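PDB 5GZS: GGDEF family protein from Vibrio cholerae, which binds arginine in the periplasm through one of its two solute-binding domains and probably relays this to a diguanylate cyclase domain that makes cyclic di-GMP. Local coordinates for residues V15-R18 against V19-S23; K181-K184 against Y185-A189; S330-V333 against A334-I337. One frame throughout, in Å; residues are numbered along the deposited sequence.

Interaction 1 of 3, residues V15-R18 against V19-S23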
loop_
_atom_site.group_PDB
_atom_site.type_symbol
_atom_site.label_atom_id
_atom_site.label_comp_id
_atom_site.label_asym_id
_atom_site.label_seq_id
_atom_site.Cartn_x
_atom_site.Cartn_y
_atom_site.Cartn_z
ATOM N N VAL A 15 -14.516 -4.472 -31.133
ATOM C CA VAL A 15 -15.838 -4.016 -30.957
ATOM C C VAL A 15 -15.887 -2.514 -30.837
ATOM O O VAL A 15 -16.828 -1.908 -31.243
ATOM C CB VAL A 15 -16.498 -4.749 -29.790
ATOM C CG1 VAL A 15 -15.564 -4.836 -28.639
ATOM C CG2 VAL A 15 -17.781 -4.101 -29.376
ATOM N N VAL A 16 -14.850 -1.911 -30.301
ATOM C CA VAL A 16 -14.878 -0.458 -30.162
ATOM C C VAL A 16 -14.640 0.232 -31.505
ATOM O O VAL A 16 -15.138 1.339 -31.737
ATOM C CB VAL A 16 -13.847 0.032 -29.112
ATOM C CG1 VAL A 16 -13.786 1.539 -29.049
ATOM C CG2 VAL A 16 -14.195 -0.518 -27.731
ATOM N N THR A 17 -13.922 -0.426 -32.408
ATOM C CA THR A 17 -13.657 0.176 -33.710
ATOM C C THR A 17 -14.922 0.138 -34.555
ATOM O O THR A 17 -15.252 1.093 -35.264
ATOM C CB THR A 17 -12.499 -0.541 -34.448
ATOM O OG1 THR A 17 -11.300 -0.441 -33.670
ATOM C CG2 THR A 17 -12.247 0.087 -35.813
ATOM N N ARG A 18 -15.630 -0.980 -34.456
ATOM C CA ARG A 18 -16.937 -1.141 -35.072
ATOM C C ARG A 18 -17.954 -0.148 -34.525
ATOM O O ARG A 18 -18.596 0.573 -35.309
ATOM C CB ARG A 18 -17.434 -2.556 -34.863
ATOM C CG ARG A 18 -16.890 -3.499 -35.864
ATOM C CD ARG A 18 -16.564 -4.806 -35.256
ATOM N NE ARG A 18 -17.576 -5.311 -34.337
ATOM C CZ ARG A 18 -17.281 -6.229 -33.419
ATOM N NH1 ARG A 18 -16.021 -6.661 -33.330
ATOM N NH2 ARG A 18 -18.209 -6.686 -32.580
ATOM N N VAL A 19 -18.095 -0.084 -33.197
ATOM C CA VAL A 19 -19.113 0.798 -32.602
ATOM C C VAL A 19 -18.815 2.253 -32.931
ATOM O O VAL A 19 -19.688 2.993 -33.352
ATOM C CB VAL A 19 -19.213 0.619 -31.066
ATOM C CG1 VAL A 19 -19.984 1.753 -30.443
ATOM C CG2 VAL A 19 -19.826 -0.746 -30.721
ATOM N N LEU A 20 -17.564 2.648 -32.775
ATOM C CA LEU A 20 -17.184 4.017 -33.014
ATOM C C LEU A 20 -17.327 4.386 -34.500
ATOM O O LEU A 20 -17.925 5.415 -34.827
ATOM C CB LEU A 20 -15.760 4.246 -32.521
ATOM C CG LEU A 20 -15.118 5.640 -32.625
ATOM C CD1 LEU A 20 -15.968 6.726 -31.947
ATOM C CD2 LEU A 20 -13.647 5.642 -32.088
ATOM N N PHE A 21 -16.809 3.552 -35.403
ATOM C CA PHE A 21 -16.794 3.951 -36.815
ATOM C C PHE A 21 -18.111 3.740 -37.556
ATOM O O PHE A 21 -18.389 4.478 -38.479
ATOM C CB PHE A 21 -15.666 3.263 -37.561
ATOM C CG PHE A 21 -14.395 4.048 -37.522
ATOM C CD1 PHE A 21 -13.586 4.011 -36.396
ATOM C CD2 PHE A 21 -14.038 4.872 -38.587
ATOM C CE1 PHE A 21 -12.440 4.766 -36.340
ATOM C CE2 PHE A 21 -12.880 5.619 -38.549
ATOM C CZ PHE A 21 -12.082 5.579 -37.426
ATOM N N ASP A 22 -18.916 2.760 -37.144
ATOM C CA ASP A 22 -20.313 2.720 -37.536
ATOM C C ASP A 22 -20.972 4.035 -37.120
ATOM O O ASP A 22 -21.737 4.620 -37.879
ATOM C CB ASP A 22 -21.075 1.568 -36.870
ATOM C CG ASP A 22 -20.590 0.187 -37.289
ATOM O OD1 ASP A 22 -19.779 0.087 -38.253
ATOM O OD2 ASP A 22 -21.050 -0.805 -36.641
ATOM N N SER A 23 -20.703 4.502 -35.905
ATOM C CA SER A 23 -21.407 5.676 -35.452
ATOM C C SER A 23 -20.977 6.892 -36.311
ATOM O O SER A 23 -21.800 7.698 -36.722
ATOM C CB SER A 23 -21.164 5.912 -33.963
ATOM O OG SER A 23 -21.916 7.033 -33.494
#

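Interaction 2 of 3, residues K181-K184 against Y185-A189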
loop_
_atom_site.group_PDB
_atom_site.type_symbol
_atom_site.label_atom_id
_atom_site.label_comp_id
_atom_site.label_asym_id
_atom_site.label_seq_id
_atom_site.Cartn_x
_atom_site.Cartn_y
_atom_site.Cartn_z
ATOM N N LYS A 181 -12.874 16.526 -37.521
ATOM C CA LYS A 181 -14.315 16.344 -37.419
ATOM C C LYS A 181 -14.642 15.072 -36.667
ATOM O O LYS A 181 -15.575 15.056 -35.872
ATOM C CB LYS A 181 -14.955 16.304 -38.812
ATOM C CG LYS A 181 -14.379 17.312 -39.797
ATOM C CD LYS A 181 -14.979 17.167 -41.196
ATOM C CE LYS A 181 -16.235 18.014 -41.379
ATOM N NZ LYS A 181 -17.430 17.310 -40.828
ATOM N N ILE A 182 -13.878 14.005 -36.920
ATOM C CA ILE A 182 -14.097 12.726 -36.232
ATOM C C ILE A 182 -13.829 12.876 -34.742
ATOM O O ILE A 182 -14.603 12.394 -33.903
ATOM C CB ILE A 182 -13.197 11.601 -36.775
ATOM C CG1 ILE A 182 -13.771 10.987 -38.047
ATOM C CG2 ILE A 182 -13.032 10.513 -35.729
ATOM C CD1 ILE A 182 -12.732 10.183 -38.793
ATOM N N GLU A 183 -12.727 13.559 -34.432
ATOM C CA GLU A 183 -12.365 13.849 -33.057
ATOM C C GLU A 183 -13.473 14.599 -32.334
ATOM O O GLU A 183 -13.909 14.177 -31.261
ATOM C CB GLU A 183 -11.078 14.663 -32.994
ATOM C CG GLU A 183 -10.565 14.802 -31.578
ATOM C CD GLU A 183 -9.243 15.546 -31.495
ATOM O OE1 GLU A 183 -9.199 16.601 -30.829
ATOM O OE2 GLU A 183 -8.248 15.074 -32.080
ATOM N N LYS A 184 -13.948 15.687 -32.930
ATOM C CA LYS A 184 -14.937 16.531 -32.265
ATOM C C LYS A 184 -16.274 15.816 -32.065
ATOM O O LYS A 184 -16.992 16.059 -31.086
ATOM C CB LYS A 184 -15.143 17.821 -33.053
ATOM C CG LYS A 184 -16.116 18.821 -32.395
ATOM C CD LYS A 184 -16.222 20.139 -33.205
ATOM C CE LYS A 184 -17.355 21.058 -32.715
ATOM N NZ LYS A 184 -17.164 21.599 -31.328
ATOM N N TYR A 185 -16.602 14.920 -32.992
ATOM C CA TYR A 185 -17.858 14.184 -32.916
ATOM C C TYR A 185 -17.798 13.149 -31.792
ATOM O O TYR A 185 -18.795 12.917 -31.082
ATOM C CB TYR A 185 -18.155 13.512 -34.263
ATOM C CG TYR A 185 -19.289 12.518 -34.230
ATOM C CD1 TYR A 185 -20.616 12.938 -34.082
ATOM C CD2 TYR A 185 -19.042 11.161 -34.357
ATOM C CE1 TYR A 185 -21.644 12.034 -34.046
ATOM C CE2 TYR A 185 -20.078 10.249 -34.332
ATOM C CZ TYR A 185 -21.367 10.689 -34.187
ATOM O OH TYR A 185 -22.379 9.767 -34.153
ATOM N N ALA A 186 -16.616 12.540 -31.639
ATOM C CA ALA A 186 -16.406 11.446 -30.691
ATOM C C ALA A 186 -16.514 11.932 -29.261
ATOM O O ALA A 186 -16.876 11.174 -28.360
ATOM C CB ALA A 186 -15.061 10.821 -30.911
ATOM N N HIS A 187 -16.187 13.207 -29.060
ATOM C CA HIS A 187 -16.184 13.792 -27.729
ATOM C C HIS A 187 -17.561 14.276 -27.334
ATOM O O HIS A 187 -17.767 14.716 -26.193
ATOM C CB HIS A 187 -15.190 14.933 -27.657
ATOM C CG HIS A 187 -13.774 14.475 -27.490
ATOM N ND1 HIS A 187 -12.704 15.104 -28.094
ATOM C CD2 HIS A 187 -13.254 13.440 -26.786
ATOM C CE1 HIS A 187 -11.587 14.479 -27.766
ATOM N NE2 HIS A 187 -11.893 13.469 -26.970
ATOM N N SER A 188 -18.499 14.189 -28.273
ATOM C CA SER A 188 -19.848 14.678 -28.025
ATOM C C SER A 188 -20.486 13.902 -26.871
ATOM O O SER A 188 -20.187 12.731 -26.655
ATOM C CB SER A 188 -20.721 14.579 -29.297
ATOM O OG SER A 188 -21.066 13.236 -29.616
ATOM N N ALA A 189 -21.357 14.572 -26.127
ATOM C CA ALA A 189 -22.038 13.944 -25.012
ATOM C C ALA A 189 -22.611 12.608 -25.443
ATOM O O ALA A 189 -22.547 11.605 -24.703
ATOM C CB ALA A 189 -23.127 14.837 -24.483
#

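Interaction 3 of 3, residues S330-V333 against A334-I337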
loop_
_atom_site.group_PDB
_atom_site.type_symbol
_atom_site.label_atom_id
_atom_site.label_comp_id
_atom_site.label_asym_id
_atom_site.label_seq_id
_atom_site.Cartn_x
_atom_site.Cartn_y
_atom_site.Cartn_z
ATOM N N SER A 330 3.102 -2.779 19.654
ATOM C CA SER A 330 4.119 -3.512 20.423
ATOM C C SER A 330 4.574 -2.778 21.684
ATOM O O SER A 330 5.104 -3.384 22.621
ATOM C CB SER A 330 5.345 -3.795 19.562
ATOM O OG SER A 330 5.187 -5.008 18.863
ATOM N N GLU A 331 4.372 -1.469 21.705
ATOM C CA GLU A 331 4.761 -0.679 22.860
ATOM C C GLU A 331 3.639 -0.623 23.912
ATOM O O GLU A 331 3.712 0.193 24.836
ATOM C CB GLU A 331 5.167 0.728 22.405
ATOM C CG GLU A 331 6.399 0.733 21.498
ATOM C CD GLU A 331 6.546 2.015 20.710
ATOM O OE1 GLU A 331 7.516 2.149 19.928
ATOM O OE2 GLU A 331 5.686 2.900 20.870
ATOM N N LEU A 332 2.616 -1.486 23.780
ATOM C CA LEU A 332 1.521 -1.555 24.767
ATOM C C LEU A 332 1.689 -2.692 25.771
ATOM O O LEU A 332 0.722 -3.169 26.377
ATOM C CB LEU A 332 0.164 -1.693 24.080
ATOM C CG LEU A 332 -0.567 -0.352 24.143
ATOM C CD1 LEU A 332 0.388 0.768 23.786
ATOM C CD2 LEU A 332 -1.728 -0.312 23.239
ATOM N N VAL A 333 2.947 -3.075 25.957
ATOM C CA VAL A 333 3.353 -4.253 26.700
ATOM C C VAL A 333 2.829 -4.263 28.131
ATOM O O VAL A 333 2.715 -5.320 28.767
ATOM C CB VAL A 333 4.893 -4.339 26.691
ATOM C CG1 VAL A 333 5.508 -3.196 27.503
ATOM C CG2 VAL A 333 5.357 -5.664 27.190
ATOM N N ALA A 334 2.506 -3.075 28.633
ATOM C CA ALA A 334 2.069 -2.938 30.012
ATOM C C ALA A 334 0.772 -2.155 30.126
ATOM O O ALA A 334 0.365 -1.794 31.222
ATOM C CB ALA A 334 3.157 -2.276 30.850
ATOM N N GLU A 335 0.133 -1.877 29.001
ATOM C CA GLU A 335 -1.198 -1.285 29.022
ATOM C C GLU A 335 -2.275 -2.378 29.050
ATOM O O GLU A 335 -2.068 -3.493 28.558
ATOM C CB GLU A 335 -1.413 -0.373 27.809
ATOM C CG GLU A 335 -0.492 0.834 27.746
ATOM C CD GLU A 335 -0.874 1.944 28.717
ATOM O OE1 GLU A 335 -0.061 2.875 28.898
ATOM O OE2 GLU A 335 -1.984 1.901 29.287
ATOM N N ARG A 336 -3.426 -2.047 29.623
ATOM C CA ARG A 336 -4.527 -2.989 29.699
ATOM C C ARG A 336 -5.313 -2.976 28.398
ATOM O O ARG A 336 -5.931 -1.968 28.057
ATOM C CB ARG A 336 -5.444 -2.650 30.873
ATOM C CG ARG A 336 -4.786 -2.748 32.241
ATOM C CD ARG A 336 -5.830 -2.710 33.348
ATOM N NE ARG A 336 -5.595 -1.625 34.288
ATOM C CZ ARG A 336 -6.238 -0.458 34.286
ATOM N NH1 ARG A 336 -7.184 -0.197 33.390
ATOM N NH2 ARG A 336 -5.925 0.458 35.200
ATOM N N ILE A 337 -5.280 -4.079 27.662
ATOM C CA ILE A 337 -6.004 -4.131 26.408
ATOM C C ILE A 337 -7.211 -5.025 26.532
ATOM O O ILE A 337 -7.113 -6.174 26.974
ATOM C CB ILE A 337 -5.132 -4.619 25.245
ATOM C CG1 ILE A 337 -4.071 -3.563 24.888
ATOM C CG2 ILE A 337 -5.995 -4.887 24.032
ATOM C CD1 ILE A 337 -2.884 -4.126 24.184
#

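Interaction 1 of 3, residues V15-R18 against V19-S23
Val19, Leu20 and Phe21 give their backbone N-H groups to the carbonyls of Val15, Val16 and Thr17 in the i to i+4 pattern of an alpha-helix, the bond from Val19 N to Val15 O measuring 3.0 Å and running fairly straight at 164°. Two side-chain pairs follow from that spacing. Val15 and Val19 run alongside each other, Val15 CG2 to Val19 CG2 at 4.2 Å. Elsewhere on the helix surface Thr17 and Phe21 are paired likewise: Thr17 CG2 reaches the ring at CD1 of Phe21, also 4.2 Å, while Thr17 O sits by the edge of that ring, near its plane. Thr17 OG1 is hydrogen-bonded to Asp14 OD1. This is the helix of a beta-alpha-beta unit in the arginine-binding, solute-binding-protein-like domain, with strands 6-10 and 32-36 on the Thr17 and Phe21 side and helix 189-218 against Val15, Val16 and Val19; the side chain of Thr17 is about 7 Å from the bound arginine. Bends at chi2 and chi3 fold Arg18 back along the helix, so that Val15 CA lies over the centre of one guanidinium face, 3.5 Å from its plane, and Arg18 NH1 forms a salt bridge with Asp13. Asp22 OD1 is hydrogen-bonded to the hydroxyl of Tyr34.

Interaction 2 of 3, residues K181-K184 against Y185-A189
His187 stands beside Glu183, one helical turn on, and the two side chains run alongside each other. Starting at CB, the histidine is 3.9 Å from Glu183 O, a carbonyl that takes weak bonds from both Ala186 N and His187 N. With CG anti to the carbonyl carbon (chi1 -80°), the ring swings back over this turn. ND1 then comes 3.5 Å from Glu183 O, which approaches the ring obliquely. Further out, CE1 rests 4.0 Å from Glu183 CG, a contact of the ring with the aliphatic part of the glutamate. At the tip, NE2 is hydrogen-bonded to Pro73 O, which would restrain the rotation of the ring. Glu183 leaves the helix with CG anti to the backbone N and stays extended beyond it; its OE2 accepts from the backbone N of Arg72, close in sequence to the histidine's partner, while its carboxylate plane is turned 69° from the imidazole. The pair sits near the junction of helices 176-186 and 189-218. Two i to i+4 bonds run alongside: Tyr185 N reaches Lys181 O at 3.1 Å and Ala186 N reaches Ile182 O at 3.0 Å. Ser188 holds the N-cap position of the next helix: its OG donates to Tyr185 O at 2.7 Å and makes a weak bond with Val191 N, so one hydroxyl links Tyr185 O to the first turn of helix 189-218. Tyr185 O also accepts from Ser188 N. The ring of Tyr185 stacks with that of His27 on helix 15-28, and its hydroxyl is hydrogen-bonded to Ser23 OG. On the histidine side, Ala334 of the second subunit packs against His187.

Interaction 3 of 3, residues S330-V333 against A334-I337
Leu332 and Glu335 are the ends of a type I beta turn with Val333 and Ala334 at its corners, and one backbone bond closes it: Glu335 N donates to Leu332 O at 3.0 Å. The donor stands well above the carbonyl plane, 65° out of it, and meets the C=O at an angle of 115°.

The apolar contacts gather round Leu332. Its CG has Glu335 CB and Glu335 CG each at 3.8 Å, the two side chains crossing obliquely. From further along the chain Ile337 comes in at about a right angle, its CD1 3.9 Å from Leu332 CB and 4.1 Å from Leu332 CD2. At the corner of the turn, Val333 CG1 lies 4.2 Å from Ala334 CB.

Among the polar groups, a bend at chi2 (-76°) carries the Glu335 carboxylate away from the turn, where OE2 is hydrogen-bonded to the hydroxyl of Tyr321, and the backbone O of the same residue is hydrogen-bonded to Lys356 NZ.

Gln192 of the second subunit packs on Val333. Beyond the turn the chain enters strand 337-340 of a mixed sheet in the second solute-binding-like region, lying between strands 359-361 and 378-382, with Leu332 and Glu335 touching Tyr378 and Ile337 touching Val380.

Overall arrangement
In each contact the two segments adjoin, so none closes a long loop; the three follow in series, and none encloses or crosses another. From the N terminus, interaction 1 lies in the early turns of helix 15-28, after the first strand of the arginine-binding domain. Interaction 2 comes much later in the same domain, at the junction of helices 176-186 and 189-218, yet its centre is just 13 Å from that of interaction 1, so distant parts of the sequence meet there. Interaction 3, a tight turn, leads into strand 337-340 of the other domain, about 62 Å from interaction 2, centre to centre. In the dimer, however, His187 of one subunit packs on Ala334 of the other, bringing unlike domains together.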